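PDB 4FZQ: uncharacterized protein conserved in bacteria from Streptococcus suis, which is a surface antigen that mediates attachment of the pathogen to host cells, here represented by its G5 domain. Local coordinates for residues 5-10 and 43-48. The protein carries 1 engineered substitution. Sequence-based numbering, arbitrary orientation.
Sequences TKERKV and VSVYQD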
ATOM      1  N   THR A   5      27.213  13.020  17.294  1.00 33.25           N
ATOM      2  CA  THR A   5      25.899  13.094  16.684  1.00 33.44           C
ATOM      3  C   THR A   5      25.992  13.477  15.214  1.00 35.17           C
ATOM      4  O   THR A   5      26.923  14.170  14.795  1.00 36.58           O
ATOM      5  CB  THR A   5      25.005  14.140  17.398  1.00 33.19           C
ATOM      6  OG1 THR A   5      25.548  15.451  17.187  1.00 33.99           O
ATOM      7  CG2 THR A   5      24.922  13.850  18.897  1.00 27.76           C
ATOM      8  N   LYS A   6      25.031  12.999  14.433  1.00 38.31           N
ATOM      9  CA  LYS A   6      24.956  13.317  13.014  1.00 38.07           C
ATOM     10  C   LYS A   6      23.477  13.420  12.664  1.00 36.65           C
ATOM     11  O   LYS A   6      22.643  12.723  13.237  1.00 35.22           O
ATOM     12  CB  LYS A   6      25.639  12.240  12.158  1.00 39.91           C
ATOM     13  CG  LYS A   6      25.038  10.848  12.270  1.00 45.26           C
ATOM     14  CD  LYS A   6      25.730   9.880  11.305  1.00 48.96           C
ATOM     15  CE  LYS A   6      25.254   8.430  11.482  1.00 50.70           C
ATOM     16  NZ  LYS A   6      23.791   8.253  11.237  1.00 49.43           N
ATOM     17  N   GLU A   7      23.155  14.314  11.741  1.00 36.62           N
ATOM     18  CA  GLU A   7      21.782  14.509  11.325  1.00 36.95           C
ATOM     19  C   GLU A   7      21.493  13.775  10.033  1.00 36.23           C
ATOM     20  O   GLU A   7      22.357  13.651   9.177  1.00 37.23           O
ATOM     21  CB  GLU A   7      21.495  15.994  11.160  1.00 39.02           C
ATOM     22  CG  GLU A   7      21.331  16.721  12.480  1.00 45.45           C
ATOM     23  CD  GLU A   7      20.926  18.171  12.296  1.00 51.10           C
ATOM     24  OE1 GLU A   7      20.178  18.466  11.333  1.00 52.30           O
ATOM     25  OE2 GLU A   7      21.341  19.017  13.117  1.00 54.10           O
ATOM     26  N   ARG A   8      20.272  13.269   9.911  1.00 34.39           N
ATOM     27  CA  ARG A   8      19.848  12.537   8.720  1.00 34.62           C
ATOM     28  C   ARG A   8      18.551  13.095   8.173  1.00 33.82           C
ATOM     29  O   ARG A   8      17.651  13.467   8.924  1.00 34.38           O
ATOM     30  CB  ARG A   8      19.615  11.054   9.029  1.00 34.10           C
ATOM     31  CG  ARG A   8      20.850  10.195   9.056  1.00 34.79           C
ATOM     32  CD  ARG A   8      20.492   8.724   9.152  1.00 33.60           C
ATOM     33  NE  ARG A   8      19.740   8.418  10.363  1.00 32.95           N
ATOM     34  CZ  ARG A   8      18.443   8.141  10.390  1.00 33.10           C
ATOM     35  NH1 ARG A   8      17.741   8.130   9.264  1.00 31.82           N
ATOM     36  NH2 ARG A   8      17.850   7.867  11.544  1.00 32.82           N
ATOM     37  N   LYS A   9      18.454  13.136   6.857  1.00 40.04           N
ATOM     38  CA  LYS A   9      17.248  13.611   6.213  1.00 39.85           C
ATOM     39  C   LYS A   9      16.649  12.412   5.478  1.00 38.58           C
ATOM     40  O   LYS A   9      17.337  11.734   4.720  1.00 38.96           O
ATOM     41  CB  LYS A   9      17.593  14.734   5.235  1.00 41.98           C
ATOM     42  CG  LYS A   9      16.392  15.353   4.539  1.00 49.85           C
ATOM     43  CD  LYS A   9      16.807  16.354   3.457  1.00 54.19           C
ATOM     44  CE  LYS A   9      17.452  17.606   4.046  1.00 58.44           C
ATOM     45  NZ  LYS A   9      18.693  17.313   4.838  1.00 61.69           N
ATOM     46  N   VAL A  10      15.377  12.130   5.732  1.00 34.09           N
ATOM     47  CA  VAL A  10      14.690  11.023   5.080  1.00 32.79           C
ATOM     48  C   VAL A  10      13.472  11.577   4.335  1.00 33.73           C
ATOM     49  O   VAL A  10      12.616  12.229   4.927  1.00 33.60           O
ATOM     50  CB  VAL A  10      14.232   9.968   6.115  1.00 33.61           C
ATOM     51  CG1 VAL A  10      13.360   8.919   5.449  1.00 30.94           C
ATOM     52  CG2 VAL A  10      15.450   9.316   6.760  1.00 30.67           C
ATOM     53  N   VAL A  43       9.507  15.287   4.382  1.00 24.53           N
ATOM     54  CA  VAL A  43      10.907  15.232   4.786  1.00 25.18           C
ATOM     55  C   VAL A  43      11.088  15.292   6.296  1.00 24.98           C
ATOM     56  O   VAL A  43      10.635  16.229   6.950  1.00 25.06           O
ATOM     57  CB  VAL A  43      11.707  16.384   4.181  1.00 24.18           C
ATOM     58  CG1 VAL A  43      13.119  16.325   4.668  1.00 25.61           C
ATOM     59  CG2 VAL A  43      11.662  16.312   2.671  1.00 25.59           C
ATOM     60  N   SER A  44      11.746  14.278   6.843  1.00 24.23           N
ATOM     61  CA  SER A  44      12.006  14.231   8.266  1.00 22.97           C
ATOM     62  C   SER A  44      13.500  14.382   8.499  1.00 24.14           C
ATOM     63  O   SER A  44      14.317  13.779   7.793  1.00 22.95           O
ATOM     64  CB  SER A  44      11.536  12.904   8.858  1.00 23.34           C
ATOM     65  OG  SER A  44      10.161  12.699   8.647  1.00 23.32           O
ATOM     66  N   VAL A  45      13.855  15.211   9.475  1.00 24.93           N
ATOM     67  CA  VAL A  45      15.254  15.395   9.828  1.00 24.42           C
ATOM     68  C   VAL A  45      15.424  14.689  11.164  1.00 23.82           C
ATOM     69  O   VAL A  45      14.689  14.966  12.117  1.00 21.57           O
ATOM     70  CB  VAL A  45      15.623  16.874   9.999  1.00 26.37           C
ATOM     71  CG1 VAL A  45      17.057  16.989  10.524  1.00 25.58           C
ATOM     72  CG2 VAL A  45      15.496  17.599   8.675  1.00 24.57           C
ATOM     73  N   TYR A  46      16.376  13.765  11.221  1.00 22.70           N
ATOM     74  CA  TYR A  46      16.627  13.014  12.442  1.00 22.97           C
ATOM     75  C   TYR A  46      17.993  13.325  12.987  1.00 24.08           C
ATOM     76  O   TYR A  46      18.844  13.888  12.290  1.00 22.80           O
ATOM     77  CB  TYR A  46      16.584  11.506  12.186  1.00 22.04           C
ATOM     78  CG  TYR A  46      15.241  10.960  11.782  1.00 21.28           C
ATOM     79  CD1 TYR A  46      14.867  10.890  10.441  1.00 22.71           C
ATOM     80  CD2 TYR A  46      14.340  10.510  12.745  1.00 19.43           C
ATOM     81  CE1 TYR A  46      13.619  10.378  10.070  1.00 24.51           C
ATOM     82  CE2 TYR A  46      13.104  10.003  12.390  1.00 22.54           C
ATOM     83  CZ  TYR A  46      12.747   9.937  11.051  1.00 24.59           C
ATOM     84  OH  TYR A  46      11.524   9.423  10.694  1.00 29.87           O
ATOM     85  N   GLN A  47      18.202  12.951  14.246  1.00 27.19           N
ATOM     86  CA  GLN A  47      19.509  13.121  14.860  1.00 26.77           C
ATOM     87  C   GLN A  47      19.879  11.814  15.534  1.00 26.52           C
ATOM     88  O   GLN A  47      19.136  11.300  16.367  1.00 23.54           O
ATOM     89  CB  GLN A  47      19.531  14.231  15.888  1.00 27.93           C
ATOM     90  CG  GLN A  47      20.953  14.585  16.232  1.00 31.44           C
ATOM     91  CD  GLN A  47      21.065  15.661  17.272  1.00 33.49           C
ATOM     92  OE1 GLN A  47      22.070  16.365  17.331  1.00 34.07           O
ATOM     93  NE2 GLN A  47      20.045  15.790  18.112  1.00 34.32           N
ATOM     94  N   ASP A  48      21.030  11.271  15.158  1.00 26.29           N
ATOM     95  CA  ASP A  48      21.487  10.012  15.716  1.00 29.77           C
ATOM     96  C   ASP A  48      22.613  10.222  16.704  1.00 30.97           C
ATOM     97  O   ASP A  48      23.386  11.174  16.576  1.00 31.82           O
ATOM     98  CB  ASP A  48      21.991   9.101  14.599  1.00 31.48           C
ATOM     99  CG  ASP A  48      20.899   8.692  13.630  1.00 32.53           C
ATOM    100  OD1 ASP A  48      21.228   8.428  12.457  1.00 32.89           O
ATOM    101  OD2 ASP A  48      19.723   8.620  14.038  1.00 34.37           O
TER
HETATM  102  O   HOH W   1      23.676  16.665  14.698  1.00 54.86           O
HETATM  103  O   HOH W   2      10.035  11.373   6.162  1.00 25.43           O
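Arg8, with CG beside its backbone N (chi1 -82°) and a bend further out at chi3 (-61°), brings its guanidinium to the carboxylate of Asp48, whose own CG stands anti to the carbonyl carbon. The two flat groups lie nearly coplanar, 22° apart. Arg8 NE meets Asp48 OD1 on the syn side, 2.6 Å away, and Asp48 CG sits in plane at the guanidinium edge. Lys6, bent at chi4, delivers NZ to the anti lone pair of Asp48 OD1 (2.8 Å), so two cations grip one oxygen of a buried residue, which probably favours the charged carboxylate. Over one guanidinium face lies Tyr46 CB, 3.9 Å above the plane, and beyond it the tyrosine ring reaches Val10, CE1 lying 3.9 Å from CG2. The pairing is an antiparallel beta ladder in the G5 domain, joining strand 4-13, outermost within its own chain, to central strand 41-50, with 55-66 on that strand's far side. Arg8 and Tyr46 form a hydrogen-bonded pair, as do Val10 and Ser44. On the opposite face Lys9 CG packs against Val43 CG1 at 3.4 Å. Arg8 NH1 makes a salt bridge with Glu12 of a second subunit, and Val10 pairs with a strand of that subunit, carrying the sheet across the interface.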